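Local coordinates for plasmin and fibronectin-binding protein A (Streptococcus pneumoniae, PDB 4MR0), which acts as a fibronectin-dependent adhesin and invasin on the pneumococcal surface, binding human fibronectin, plasmin, plasminogen and serum albumin, at residues K396-K399 / G400-V403. Numbering follows the deposited sequence.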
ATOM      1  N   LYS A 396       3.114  15.587  -1.193  1.00 25.24           N
ATOM      2  CA  LYS A 396       3.552  15.442  -2.574  1.00 26.44           C
ATOM      3  C   LYS A 396       4.257  16.718  -2.988  1.00 28.31           C
ATOM      4  O   LYS A 396       3.661  17.796  -3.003  1.00 29.12           O
ATOM      5  CB  LYS A 396       2.358  15.173  -3.491  1.00 25.65           C
ATOM      6  CG  LYS A 396       2.721  14.936  -4.952  1.00 25.37           C
ATOM      7  CD  LYS A 396       3.608  13.713  -5.141  1.00 25.63           C
ATOM      8  CE  LYS A 396       3.849  13.445  -6.624  1.00 26.01           C
ATOM      9  NZ  LYS A 396       4.865  12.379  -6.858  1.00 24.89           N
ATOM     10  N   LYS A 397       5.539  16.594  -3.304  1.00 30.11           N
ATOM     11  CA  LYS A 397       6.336  17.741  -3.706  1.00 31.05           C
ATOM     12  C   LYS A 397       6.360  17.891  -5.224  1.00 31.72           C
ATOM     13  O   LYS A 397       5.805  17.066  -5.955  1.00 30.49           O
ATOM     14  CB  LYS A 397       7.765  17.596  -3.178  1.00 31.64           C
ATOM     15  CG  LYS A 397       7.864  17.572  -1.662  1.00 35.12           C
ATOM     16  CD  LYS A 397       9.318  17.617  -1.206  1.00 39.06           C
ATOM     17  CE  LYS A 397       9.993  16.257  -1.272  1.00 40.66           C
ATOM     18  NZ  LYS A 397       9.883  15.539   0.035  1.00 42.99           N
ATOM     19  N   VAL A 398       6.999  18.953  -5.696  1.00 32.87           N
ATOM     20  CA  VAL A 398       7.094  19.185  -7.128  1.00 33.98           C
ATOM     21  C   VAL A 398       8.165  18.280  -7.728  1.00 34.01           C
ATOM     22  O   VAL A 398       9.043  17.780  -7.023  1.00 32.40           O
ATOM     23  CB  VAL A 398       7.441  20.660  -7.436  1.00 34.41           C
ATOM     24  CG1 VAL A 398       6.311  21.564  -6.968  1.00 34.00           C
ATOM     25  CG2 VAL A 398       8.742  21.044  -6.753  1.00 33.50           C
ATOM     26  N   LYS A 399       8.064  18.065  -9.036  1.00 35.30           N
ATOM     27  CA  LYS A 399       8.999  17.237  -9.787  1.00 36.86           C
ATOM     28  C   LYS A 399      10.455  17.545  -9.440  1.00 36.87           C
ATOM     29  O   LYS A 399      11.268  16.636  -9.259  1.00 37.56           O
ATOM     30  CB  LYS A 399       8.764  17.462 -11.281  1.00 38.78           C
ATOM     31  CG  LYS A 399       9.783  16.833 -12.216  1.00 42.51           C
ATOM     32  CD  LYS A 399       9.567  17.372 -13.627  1.00 44.56           C
ATOM     33  CE  LYS A 399      10.583  16.831 -14.623  1.00 46.19           C
ATOM     34  NZ  LYS A 399      10.369  15.389 -14.920  1.00 46.19           N
ATOM     35  N   GLY A 400      10.772  18.831  -9.340  1.00 36.64           N
ATOM     36  CA  GLY A 400      12.130  19.252  -9.042  1.00 36.46           C
ATOM     37  C   GLY A 400      12.723  18.790  -7.724  1.00 36.52           C
ATOM     38  O   GLY A 400      13.942  18.677  -7.604  1.00 37.14           O
ATOM     39  N   GLU A 401      11.877  18.521  -6.735  1.00 35.97           N
ATOM     40  CA  GLU A 401      12.351  18.081  -5.426  1.00 35.82           C
ATOM     41  C   GLU A 401      12.119  16.592  -5.195  1.00 34.58           C
ATOM     42  O   GLU A 401      12.158  16.121  -4.060  1.00 33.37           O
ATOM     43  CB  GLU A 401      11.647  18.879  -4.330  1.00 39.04           C
ATOM     44  CG  GLU A 401      12.000  20.355  -4.317  1.00 43.50           C
ATOM     45  CD  GLU A 401      10.995  21.184  -3.543  1.00 47.15           C
ATOM     46  OE1 GLU A 401      10.623  20.781  -2.419  1.00 48.50           O
ATOM     47  OE2 GLU A 401      10.580  22.244  -4.060  1.00 49.79           O
ATOM     48  N   SER A 402      11.889  15.853  -6.271  1.00 32.66           N
ATOM     49  CA  SER A 402      11.635  14.426  -6.162  1.00 31.55           C
ATOM     50  C   SER A 402      12.641  13.600  -6.945  1.00 31.85           C
ATOM     51  O   SER A 402      13.020  13.963  -8.057  1.00 32.16           O
ATOM     52  CB  SER A 402      10.231  14.109  -6.677  1.00 29.80           C
ATOM     53  OG  SER A 402       9.275  14.975  -6.095  1.00 29.80           O
ATOM     54  N   VAL A 403      13.074  12.489  -6.358  1.00 31.95           N
ATOM     55  CA  VAL A 403      14.011  11.599  -7.027  1.00 32.15           C
ATOM     56  C   VAL A 403      13.204  10.856  -8.082  1.00 31.22           C
ATOM     57  O   VAL A 403      13.630  10.712  -9.228  1.00 32.69           O
ATOM     58  CB  VAL A 403      14.620  10.576  -6.046  1.00 32.39           C
ATOM     59  CG1 VAL A 403      15.545   9.628  -6.790  1.00 32.56           C
ATOM     60  CG2 VAL A 403      15.371  11.303  -4.940  1.00 31.86           C
TER
HETATM   61  O   HOH W   1       6.774  14.570  -6.990  1.00 32.58           O
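The carbonyl group of V398 is approached on both faces: the backbone N of E401 comes to one and the hydroxyl of S402 to the other, each well tilted out of the carbonyl plane. This double grip belongs to a short 3-10 turn on a surface loop of the parallel beta-helix that forms this part of the adhesin, linking strand 387-396 to strand 410-415. E401 N lies 2.9 Å from V398 O in a moderately bent hydrogen bond (N-H...O 149°), closing the first i to i+3 turn. The next follows at once, S402 N reaching K399 O at 3.2 Å, and together the two bonds illustrate how overlapping beta-turns make one 3-10 turn. Against the other face of the V398 carbonyl, S402 OG donates to V398 O at 3.0 Å. The hydroxyl can turn back this way because chi1 of S402 (-49°) sets OG beside its own backbone N and opposite the carbonyl carbon. N373 ND2 gives S402 OG a further partner and ties the turn to a neighbouring loop.

Beside the turn, the E401 carboxylate sets one oxygen near each of two aliphatic neighbours. Its OE2 rests 3.5 Å from V398 CG2, while OE1 stands 3.6 Å from K397 CD. The K397 and E401 side chains cross nearly at right angles, and their charged ends do not meet; K397 NZ has instead a long, weak ion pair with D372. K399 extends away from the turn to a salt bridge with E407. A water joins the turn to the strand end: it donates to S402 OG at 2.7 Å and to K397 O at 2.9 Å, and accepts from K396 NZ, whose ammonium also binds M374 O.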